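Local structure of DynF (Micromonospora chersina, 6UBL) at the interface of chains A and B. The protein is of unknown molecular function but belongs to the biosynthetic pathway of the enediyne dynemicin, as a beta-barrel protein that pairs as two copies in the crystal. Residues are numbered along the deposited sequence; one frame, centred on the assembly and turned at random. Chains: chain A/B, DynF.

Contact 1: the interface of chains A and B. Residues chain A 80, 113, 115-118, 130; chain B 178, 194.
B:Tyr194 and B:Met178 carry chain B's side of this contact between two DUF6073 beta-barrel chains, and they meet the end of strand 108-115 and the loop that follows it. The apolar part has two pieces. A:Phe118 turns the CZ edge of its ring toward B:Tyr194, CZ lying 3.5 Å from CD1, the two side chains crossing at about a right angle. B:Met178 SD lies 3.9 Å from A:Arg115 CG, and the bend at the last torsion (chi3 75°) swings the methyl CE toward A:Pro117 CA and A:Ala130 CB. Polar contacts gather at the B:Tyr194 phenol. The amide NE2 of A:Gln113 donates to its OH at 2.9 Å, tilted 22° from the amide plane, with amide and ring 59° apart. Water 1, in the ring plane at its edge, joins that OH to A:Glu80 OE1 (2.6 Å from the water) and A:Arg115 NH1. Two hydrogen bonds to one carbonyl and a salt bridge within chain A hold A:Arg115: NE bonds to the backbone A:Thr116 O at 2.8 Å, NH2 reaches the same oxygen, and NH1 makes a salt bridge to A:Glu80 OE1. A:Phe118 CZ sits 3.6 Å above the centre of the guanidinium, so the ring that meets B:Tyr194 also covers one face of this cation.

Contact 2: the interface of chains A and B. Residues chain A 176-177; chain B 119, 121, 124, 157, 159, 174.
A:Tyr176 lays its ring flat on the side-chain amide of B:Gln174, the planes 6° apart, at the centre of this contact between DUF6073 beta-barrel chains. B:Gln174 NE2 lies 3.3 Å above the middle of the ring and also bonds to B:Thr157 OG1 in the amide plane, a second-shell bond that fixes the amide's rotation. The methyl CG2 of B:Thr157 packs against A:Tyr176 CD2, and A:Arg177 CG lies over the ring's opposite face, toward the rim. A:Tyr176 swings its ring away from its own backbone N (chi1 -171°) and reaches into chain B, where its phenol OH donates to B:Asp159 OD2 at 2.5 Å and accepts from B:Tyr121 OH at 2.8 Å. Outward comes A:Arg177, its guanidinium stacked on B:Tyr121, with NH2 3.8 Å above the ring centroid. End-on, NH1 and NH2 take B:Glu124 OE2 and OE1, the latter pair at 2.8 Å on a syn lone pair. NH1 also meets B:Asp159 OD1 from above its carboxylate plane, NE bonds to B:Asp119 OD1 at 3.2 Å, and NH2 reaches the backbone B:Asp119 O. A methionine in place of A:Arg177 would probably leave the carboxylates of B:Asp119, B:Glu124 and B:Asp159 without their shared cation and B:Tyr121's face without its charged partner.

Contact 3: the interface of chains A and B. Residues chain A 188-191, 194; chain B 11, 72, 80, 82.
A:Gln190 buries the largest surface here, lying across B:Tyr82 at about a right angle. A:Gln190 CG packs 3.7 Å from B:Tyr82 CZ, and the amide is turned 54° from the ring. The side chain is poorly ordered, and the bond from B:Tyr82 OH to its OE1 is weak, so its hold seems to come chiefly from packing; B:Thr72 CG2 touches the amide at NE2, 3.7 Å away. B:Arg11 comes next. It runs out straight, CG opposite its backbone N (chi1 -171°) and the chain extended to NE, which carries the guanidinium along the turn of chain A. There NE donates to the backbone A:Asp188 O at 3.0 Å, the oxygen lying close to the guanidinium plane. Water 3, at the same in-plane edge, joins NH2 to that oxygen as well. The backbone A:Gln190 N covers one guanidinium face, 3.6 Å above its middle, while the group's edge, through NH1, reaches over the rim of the B:Tyr82 ring, 3.3 Å above its plane. A:Pro191 CD closes on B:Tyr82 OH at 3.4 Å. Water 2 joins A:Tyr194 OH to B:Glu80 OE1, 2.7 Å from the water. In chain A, 188-191 belong to the loop joining strands 179-183 and 193-205; in chain B, B:Tyr82 lies near the start of strand 81-94, B:Thr72 and B:Glu80 flank the 3-10 helix 76-78 before it, and B:Arg11 comes just after strand 7-8.

Contact 1: the interface of chains A and B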
ATOM      1  N   GLU A  80      -2.095   3.648 -22.311  1.00 22.52           N
ATOM      2  CA  GLU A  80      -1.710   3.180 -20.996  1.00 24.15           C
ATOM      3  C   GLU A  80      -0.467   2.320 -21.159  1.00 25.36           C
ATOM      4  O   GLU A  80      -0.308   1.624 -22.168  1.00 26.17           O
ATOM      5  CB  GLU A  80      -2.792   2.313 -20.402  1.00 25.62           C
ATOM      6  CG  GLU A  80      -4.086   3.023 -20.124  1.00 27.91           C
ATOM      7  CD  GLU A  80      -5.059   2.101 -19.438  1.00 33.36           C
ATOM      8  OE1 GLU A  80      -4.826   1.796 -18.257  1.00 31.50           O
ATOM      9  OE2 GLU A  80      -6.002   1.631 -20.104  1.00 35.00           O
ATOM     10  N   GLN A 113       1.945   1.344 -13.193  1.00 21.42           N
ATOM     11  CA  GLN A 113       1.270   1.698 -14.431  1.00 20.78           C
ATOM     12  C   GLN A 113       1.294   3.205 -14.632  1.00 22.14           C
ATOM     13  O   GLN A 113       1.563   3.984 -13.707  1.00 23.43           O
ATOM     14  CB  GLN A 113      -0.156   1.161 -14.472  1.00 26.24           C
ATOM     15  CG  GLN A 113      -1.049   1.682 -13.367  1.00 25.17           C
ATOM     16  CD  GLN A 113      -2.341   0.912 -13.299  1.00 27.38           C
ATOM     17  OE1 GLN A 113      -2.591   0.179 -12.342  1.00 24.82           O
ATOM     18  NE2 GLN A 113      -3.162   1.058 -14.327  1.00 26.11           N
ATOM     19  N   ARG A 115      -1.246   6.028 -16.579  1.00 20.67           N
ATOM     20  CA  ARG A 115      -2.524   6.240 -17.237  1.00 22.60           C
ATOM     21  C   ARG A 115      -3.105   7.591 -16.846  1.00 22.25           C
ATOM     22  O   ARG A 115      -2.706   8.202 -15.854  1.00 23.97           O
ATOM     23  CB  ARG A 115      -3.520   5.109 -16.946  1.00 27.99           C
ATOM     24  CG  ARG A 115      -3.958   4.939 -15.470  1.00 27.94           C
ATOM     25  CD  ARG A 115      -5.361   4.327 -15.429  1.00 29.61           C
ATOM     26  NE  ARG A 115      -6.291   5.323 -15.950  1.00 32.70           N
ATOM     27  CZ  ARG A 115      -7.316   5.092 -16.770  1.00 34.05           C
ATOM     28  NH1 ARG A 115      -7.598   3.868 -17.191  1.00 36.49           N
ATOM     29  NH2 ARG A 115      -8.064   6.113 -17.180  1.00 33.15           N
ATOM     30  N   THR A 116      -4.069   8.038 -17.641  1.00 24.79           N
ATOM     31  CA  THR A 116      -4.810   9.257 -17.322  1.00 26.21           C
ATOM     32  C   THR A 116      -5.461   9.128 -15.946  1.00 25.37           C
ATOM     33  O   THR A 116      -6.132   8.117 -15.670  1.00 26.15           O
ATOM     34  CB  THR A 116      -5.887   9.473 -18.382  1.00 30.48           C
ATOM     35  OG1 THR A 116      -5.274   9.671 -19.665  1.00 30.04           O
ATOM     36  CG2 THR A 116      -6.794  10.646 -18.023  1.00 34.60           C
ATOM     37  N   PRO A 117      -5.280  10.103 -15.058  1.00 24.04           N
ATOM     38  CA  PRO A 117      -5.949  10.052 -13.755  1.00 23.93           C
ATOM     39  C   PRO A 117      -7.434  10.376 -13.863  1.00 23.59           C
ATOM     40  O   PRO A 117      -7.895  11.015 -14.810  1.00 27.86           O
ATOM     41  CB  PRO A 117      -5.202  11.114 -12.936  1.00 26.45           C
ATOM     42  CG  PRO A 117      -4.772  12.123 -13.984  1.00 26.55           C
ATOM     43  CD  PRO A 117      -4.422  11.296 -15.195  1.00 27.20           C
ATOM     44  N   PHE A 118      -8.187   9.929 -12.850  1.00 24.44           N
ATOM     45  CA  PHE A 118      -9.614  10.226 -12.731  1.00 25.45           C
ATOM     46  C   PHE A 118      -9.862  11.587 -12.101  1.00 24.87           C
ATOM     47  O   PHE A 118     -10.996  12.072 -12.131  1.00 28.15           O
ATOM     48  CB  PHE A 118     -10.302   9.079 -11.986  1.00 25.43           C
ATOM     49  CG  PHE A 118     -10.046   7.740 -12.633  1.00 24.90           C
ATOM     50  CD1 PHE A 118     -10.662   7.425 -13.835  1.00 26.40           C
ATOM     51  CD2 PHE A 118      -9.163   6.857 -12.076  1.00 25.05           C
ATOM     52  CE1 PHE A 118     -10.395   6.203 -14.449  1.00 25.45           C
ATOM     53  CE2 PHE A 118      -8.895   5.632 -12.679  1.00 27.40           C
ATOM     54  CZ  PHE A 118      -9.522   5.321 -13.864  1.00 26.15           C
ATOM     55  N   ALA A 130      -0.670   9.956 -14.906  1.00 24.06           N
ATOM     56  CA  ALA A 130      -0.262   9.655 -13.545  1.00 24.63           C
ATOM     57  C   ALA A 130       0.449   8.315 -13.558  1.00 22.11           C
ATOM     58  O   ALA A 130      -0.033   7.350 -14.154  1.00 23.53           O
ATOM     59  CB  ALA A 130      -1.477   9.590 -12.630  1.00 24.92           C
TER
ATOM     60  N   MET B 178      -5.741   6.342  -7.332  1.00 21.52           N
ATOM     61  CA  MET B 178      -6.391   5.143  -7.841  1.00 22.50           C
ATOM     62  C   MET B 178      -5.767   3.884  -7.261  1.00 24.51           C
ATOM     63  O   MET B 178      -4.541   3.780  -7.151  1.00 26.57           O
ATOM     64  CB  MET B 178      -6.299   5.110  -9.377  1.00 20.68           C
ATOM     65  CG  MET B 178      -4.879   4.890  -9.907  1.00 22.48           C
ATOM     66  SD  MET B 178      -4.706   5.096 -11.686  1.00 25.74           S
ATOM     67  CE  MET B 178      -4.773   6.868 -11.901  1.00 28.83           C
ATOM     68  N   TYR B 194     -11.142   0.935 -10.578  1.00 22.56           N
ATOM     69  CA  TYR B 194     -10.245   1.482  -9.577  1.00 21.13           C
ATOM     70  C   TYR B 194     -11.068   1.994  -8.406  1.00 21.24           C
ATOM     71  O   TYR B 194     -12.104   2.642  -8.594  1.00 23.27           O
ATOM     72  CB  TYR B 194      -9.399   2.623 -10.179  1.00 23.81           C
ATOM     73  CG  TYR B 194      -8.502   2.163 -11.309  1.00 20.19           C
ATOM     74  CD1 TYR B 194      -8.979   2.069 -12.611  1.00 20.96           C
ATOM     75  CD2 TYR B 194      -7.184   1.801 -11.074  1.00 21.32           C
ATOM     76  CE1 TYR B 194      -8.177   1.640 -13.644  1.00 22.42           C
ATOM     77  CE2 TYR B 194      -6.366   1.364 -12.105  1.00 22.55           C
ATOM     78  CZ  TYR B 194      -6.861   1.292 -13.389  1.00 21.92           C
ATOM     79  OH  TYR B 194      -6.071   0.860 -14.426  1.00 24.68           O
TER
HETATM   80  O   HOH W   1      -6.917   1.124 -16.792  1.00 28.30           O

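Contact 2: the interface of chains A and B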
ATOM      1  N   TYR A 176       1.393   7.147   4.760  1.00 23.26           N
ATOM      2  CA  TYR A 176       0.604   7.881   5.751  1.00 21.20           C
ATOM      3  C   TYR A 176       1.193   7.576   7.125  1.00 23.03           C
ATOM      4  O   TYR A 176       0.938   6.514   7.705  1.00 24.57           O
ATOM      5  CB  TYR A 176      -0.891   7.583   5.649  1.00 21.35           C
ATOM      6  CG  TYR A 176      -1.699   8.499   6.528  1.00 20.25           C
ATOM      7  CD1 TYR A 176      -1.880   9.850   6.204  1.00 21.78           C
ATOM      8  CD2 TYR A 176      -2.299   8.032   7.706  1.00 22.86           C
ATOM      9  CE1 TYR A 176      -2.598  10.688   7.021  1.00 22.40           C
ATOM     10  CE2 TYR A 176      -3.028   8.870   8.515  1.00 23.59           C
ATOM     11  CZ  TYR A 176      -3.187  10.213   8.177  1.00 21.79           C
ATOM     12  OH  TYR A 176      -3.902  11.042   8.971  1.00 24.69           O
ATOM     13  N   ARG A 177       2.012   8.512   7.622  1.00 22.90           N
ATOM     14  CA  ARG A 177       2.573   8.485   8.967  1.00 23.65           C
ATOM     15  C   ARG A 177       3.692   7.468   9.157  1.00 24.90           C
ATOM     16  O   ARG A 177       4.744   7.819   9.711  1.00 24.59           O
ATOM     17  CB  ARG A 177       1.470   8.323  10.006  1.00 24.70           C
ATOM     18  CG  ARG A 177       0.359   9.337   9.832  1.00 24.89           C
ATOM     19  CD  ARG A 177      -0.538   9.374  11.040  1.00 22.92           C
ATOM     20  NE  ARG A 177      -0.057  10.354  12.010  1.00 21.76           N
ATOM     21  CZ  ARG A 177      -0.714  10.701  13.106  1.00 23.50           C
ATOM     22  NH1 ARG A 177      -1.867  10.110  13.408  1.00 24.10           N
ATOM     23  NH2 ARG A 177      -0.203  11.606  13.924  1.00 23.10           N
TER
ATOM     24  N   ASP B 119       4.564  11.469  14.754  1.00 28.41           N
ATOM     25  CA  ASP B 119       4.251  12.833  14.346  1.00 36.63           C
ATOM     26  C   ASP B 119       2.858  13.205  14.831  1.00 26.78           C
ATOM     27  O   ASP B 119       1.962  13.472  14.022  1.00 29.86           O
ATOM     28  CB  ASP B 119       4.258  12.913  12.819  1.00 38.29           C
ATOM     29  CG  ASP B 119       3.190  11.993  12.175  1.00 41.27           C
ATOM     30  OD1 ASP B 119       3.082  10.815  12.598  1.00 35.10           O
ATOM     31  OD2 ASP B 119       2.441  12.447  11.284  1.00 36.12           O
ATOM     32  N   TYR B 121      -0.543  14.927  15.791  1.00 23.47           N
ATOM     33  CA  TYR B 121      -1.180  16.139  15.292  1.00 23.61           C
ATOM     34  C   TYR B 121      -1.619  17.011  16.458  1.00 25.72           C
ATOM     35  O   TYR B 121      -1.735  16.565  17.602  1.00 26.55           O
ATOM     36  CB  TYR B 121      -2.465  15.887  14.451  1.00 22.50           C
ATOM     37  CG  TYR B 121      -2.299  15.018  13.220  1.00 24.27           C
ATOM     38  CD1 TYR B 121      -1.255  15.248  12.355  1.00 24.68           C
ATOM     39  CD2 TYR B 121      -3.234  14.044  12.890  1.00 23.55           C
ATOM     40  CE1 TYR B 121      -1.073  14.475  11.226  1.00 23.83           C
ATOM     41  CE2 TYR B 121      -3.082  13.265  11.740  1.00 24.20           C
ATOM     42  CZ  TYR B 121      -1.996  13.502  10.917  1.00 22.80           C
ATOM     43  OH  TYR B 121      -1.824  12.748   9.776  1.00 23.86           O
ATOM     44  N   GLU B 124      -4.399  15.604  18.424  1.00 23.51           N
ATOM     45  CA  GLU B 124      -4.222  14.311  19.066  1.00 23.76           C
ATOM     46  C   GLU B 124      -3.716  14.414  20.492  1.00 28.15           C
ATOM     47  O   GLU B 124      -4.121  13.614  21.341  1.00 32.50           O
ATOM     48  CB  GLU B 124      -3.309  13.400  18.249  1.00 24.61           C
ATOM     49  CG  GLU B 124      -3.959  12.927  16.963  1.00 23.64           C
ATOM     50  CD  GLU B 124      -3.034  12.080  16.109  1.00 23.35           C
ATOM     51  OE1 GLU B 124      -1.868  12.485  15.931  1.00 23.00           O
ATOM     52  OE2 GLU B 124      -3.480  11.033  15.631  1.00 25.13           O
ATOM     53  N   THR B 157      -6.905   3.859   7.986  1.00 21.87           N
ATOM     54  CA  THR B 157      -6.266   4.505   9.120  1.00 22.10           C
ATOM     55  C   THR B 157      -7.292   5.210   9.990  1.00 21.05           C
ATOM     56  O   THR B 157      -8.284   5.749   9.499  1.00 23.36           O
ATOM     57  CB  THR B 157      -5.201   5.499   8.650  1.00 23.80           C
ATOM     58  OG1 THR B 157      -5.820   6.524   7.850  1.00 23.26           O
ATOM     59  CG2 THR B 157      -4.150   4.782   7.808  1.00 24.33           C
ATOM     60  N   ASP B 159      -6.966   8.051  13.207  1.00 23.68           N
ATOM     61  CA  ASP B 159      -6.110   8.906  14.015  1.00 22.61           C
ATOM     62  C   ASP B 159      -6.798   9.210  15.346  1.00 21.95           C
ATOM     63  O   ASP B 159      -7.972   8.873  15.564  1.00 23.79           O
ATOM     64  CB  ASP B 159      -5.767  10.164  13.227  1.00 25.51           C
ATOM     65  CG  ASP B 159      -5.044   9.834  11.919  1.00 25.80           C
ATOM     66  OD1 ASP B 159      -4.130   8.989  11.962  1.00 26.37           O
ATOM     67  OD2 ASP B 159      -5.405  10.393  10.870  1.00 26.62           O
ATOM     68  N   GLN B 174      -6.252   5.368   2.641  1.00 19.87           N
ATOM     69  CA  GLN B 174      -5.146   6.173   2.109  1.00 21.28           C
ATOM     70  C   GLN B 174      -4.840   5.667   0.700  1.00 23.31           C
ATOM     71  O   GLN B 174      -3.883   4.924   0.453  1.00 25.64           O
ATOM     72  CB  GLN B 174      -3.929   6.073   3.023  1.00 21.72           C
ATOM     73  CG  GLN B 174      -4.191   6.537   4.460  1.00 21.84           C
ATOM     74  CD  GLN B 174      -4.545   8.010   4.566  1.00 22.81           C
ATOM     75  OE1 GLN B 174      -4.267   8.804   3.659  1.00 25.19           O
ATOM     76  NE2 GLN B 174      -5.166   8.386   5.674  1.00 22.23           N
TER

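Contact 3: the interface of chains A and B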
ATOM      1  N   ASP A 188       7.970 -12.096  10.808  1.00 24.94           N
ATOM      2  CA  ASP A 188       6.733 -12.126  11.576  1.00 26.36           C
ATOM      3  C   ASP A 188       6.868 -11.388  12.904  1.00 25.96           C
ATOM      4  O   ASP A 188       5.940 -11.440  13.726  1.00 25.54           O
ATOM      5  CB  ASP A 188       6.313 -13.561  11.927  1.00 25.55           C
ATOM      6  CG  ASP A 188       5.742 -14.344  10.753  1.00 26.96           C
ATOM      7  OD1 ASP A 188       5.323 -13.767   9.737  1.00 24.61           O
ATOM      8  OD2 ASP A 188       5.675 -15.589  10.880  1.00 29.28           O
ATOM      9  N   GLY A 189       8.011 -10.736  13.152  1.00 25.39           N
ATOM     10  CA  GLY A 189       8.234 -10.045  14.402  1.00 25.50           C
ATOM     11  C   GLY A 189       7.742  -8.612  14.366  1.00 24.25           C
ATOM     12  O   GLY A 189       7.144  -8.149  13.397  1.00 24.24           O
ATOM     13  N   GLN A 190       7.990  -7.900  15.464  1.00 26.76           N
ATOM     14  CA  GLN A 190       7.687  -6.478  15.471  1.00 26.54           C
ATOM     15  C   GLN A 190       8.576  -5.769  14.453  1.00 23.83           C
ATOM     16  O   GLN A 190       9.722  -6.172  14.230  1.00 26.46           O
ATOM     17  CB  GLN A 190       7.949  -5.865  16.850  1.00 34.55           C
ATOM     18  CG  GLN A 190       6.963  -6.266  17.929  1.00 54.88           C
ATOM     19  CD  GLN A 190       6.856  -5.243  19.051  1.00 71.55           C
ATOM     20  OE1 GLN A 190       7.067  -4.045  18.845  1.00 75.64           O
ATOM     21  NE2 GLN A 190       6.517  -5.715  20.243  1.00 76.29           N
ATOM     22  N   PRO A 191       8.085  -4.699  13.834  1.00 22.94           N
ATOM     23  CA  PRO A 191       8.958  -3.894  12.973  1.00 22.90           C
ATOM     24  C   PRO A 191      10.177  -3.393  13.734  1.00 24.25           C
ATOM     25  O   PRO A 191      10.116  -3.117  14.931  1.00 24.27           O
ATOM     26  CB  PRO A 191       8.051  -2.739  12.515  1.00 24.49           C
ATOM     27  CG  PRO A 191       6.654  -3.334  12.581  1.00 23.58           C
ATOM     28  CD  PRO A 191       6.688  -4.222  13.804  1.00 24.40           C
ATOM     29  N   TYR A 194      10.536   2.230  10.970  1.00 23.87           N
ATOM     30  CA  TYR A 194       9.470   2.670  10.090  1.00 20.88           C
ATOM     31  C   TYR A 194      10.019   3.706   9.129  1.00 22.68           C
ATOM     32  O   TYR A 194      10.733   4.627   9.532  1.00 23.97           O
ATOM     33  CB  TYR A 194       8.317   3.272  10.912  1.00 22.59           C
ATOM     34  CG  TYR A 194       7.701   2.270  11.862  1.00 21.50           C
ATOM     35  CD1 TYR A 194       8.253   2.055  13.117  1.00 23.62           C
ATOM     36  CD2 TYR A 194       6.599   1.528  11.493  1.00 22.08           C
ATOM     37  CE1 TYR A 194       7.714   1.134  13.990  1.00 24.91           C
ATOM     38  CE2 TYR A 194       6.040   0.599  12.354  1.00 23.40           C
ATOM     39  CZ  TYR A 194       6.595   0.407  13.592  1.00 24.20           C
ATOM     40  OH  TYR A 194       6.043  -0.520  14.451  1.00 24.63           O
TER
ATOM     41  N   ARG B  11       1.920  -8.328  10.264  1.00 24.01           N
ATOM     42  CA  ARG B  11       2.346  -9.301  11.262  1.00 22.44           C
ATOM     43  C   ARG B  11       1.194 -10.239  11.625  1.00 21.38           C
ATOM     44  O   ARG B  11       0.105  -9.763  11.997  1.00 23.94           O
ATOM     45  CB  ARG B  11       2.757  -8.571  12.530  1.00 23.54           C
ATOM     46  CG  ARG B  11       3.414  -9.465  13.524  1.00 23.49           C
ATOM     47  CD  ARG B  11       3.821  -8.707  14.745  1.00 25.71           C
ATOM     48  NE  ARG B  11       4.631  -9.549  15.602  1.00 26.70           N
ATOM     49  CZ  ARG B  11       4.870  -9.319  16.886  1.00 31.51           C
ATOM     50  NH1 ARG B  11       4.333  -8.257  17.474  1.00 35.79           N
ATOM     51  NH2 ARG B  11       5.631 -10.147  17.586  1.00 32.22           N
ATOM     52  N   THR B  72       1.582  -4.844  24.495  1.00 29.95           N
ATOM     53  CA  THR B  72       2.965  -4.906  24.952  1.00 33.39           C
ATOM     54  C   THR B  72       3.131  -4.276  26.327  1.00 32.93           C
ATOM     55  O   THR B  72       4.171  -4.475  26.962  1.00 35.52           O
ATOM     56  CB  THR B  72       3.895  -4.234  23.943  1.00 31.73           C
ATOM     57  OG1 THR B  72       3.545  -2.846  23.808  1.00 30.03           O
ATOM     58  CG2 THR B  72       3.797  -4.920  22.588  1.00 30.66           C
ATOM     59  N   GLU B  80       1.488  -1.092  22.757  1.00 27.07           N
ATOM     60  CA  GLU B  80       1.242  -1.298  21.345  1.00 26.83           C
ATOM     61  C   GLU B  80       0.397  -2.554  21.194  1.00 25.61           C
ATOM     62  O   GLU B  80       0.520  -3.504  21.978  1.00 26.77           O
ATOM     63  CB  GLU B  80       2.522  -1.574  20.575  1.00 28.19           C
ATOM     64  CG  GLU B  80       3.479  -0.437  20.459  1.00 34.89           C
ATOM     65  CD  GLU B  80       4.659  -0.854  19.616  1.00 39.84           C
ATOM     66  OE1 GLU B  80       4.491  -1.006  18.389  1.00 37.36           O
ATOM     67  OE2 GLU B  80       5.730  -1.085  20.198  1.00 39.53           O
ATOM     68  N   TYR B  82      -1.008  -5.283  18.069  1.00 23.40           N
ATOM     69  CA  TYR B  82      -0.991  -5.765  16.694  1.00 23.25           C
ATOM     70  C   TYR B  82      -2.325  -6.420  16.380  1.00 22.41           C
ATOM     71  O   TYR B  82      -2.920  -7.080  17.235  1.00 23.54           O
ATOM     72  CB  TYR B  82       0.173  -6.734  16.503  1.00 23.46           C
ATOM     73  CG  TYR B  82       1.487  -5.993  16.580  1.00 23.44           C
ATOM     74  CD1 TYR B  82       2.099  -5.746  17.800  1.00 26.10           C
ATOM     75  CD2 TYR B  82       2.081  -5.494  15.433  1.00 24.55           C
ATOM     76  CE1 TYR B  82       3.294  -5.039  17.872  1.00 29.96           C
ATOM     77  CE2 TYR B  82       3.273  -4.794  15.491  1.00 28.73           C
ATOM     78  CZ  TYR B  82       3.871  -4.571  16.707  1.00 30.77           C
ATOM     79  OH  TYR B  82       5.057  -3.867  16.750  1.00 29.63           O
TER
HETATM   80  O   HOH W   2       6.627  -0.397  16.824  1.00 32.98           O
HETATM   81  O   HOH W   3       6.301 -12.791  16.530  1.00 45.92           O

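The C-alpha centres of contacts 1 and 2 are about 26 Å apart, those of contacts 2 and 3 about 18 Å, and those of contacts 1 and 3 about 33 Å. The two-fold also links the contacts: Tyr194 and Glu80 serve contact 1 and, with chains exchanged, reappear through a water in contact 3. Residues 115-118 of contact 1 run into 119 and 121 of contact 2 in sequence, once the chains are exchanged, and Met178 of contact 1 likewise follows Tyr176 and Arg177. The patches and their twins belong to one two-fold interface, consistent with a dimer, though the crystal alone does not prove one in solution.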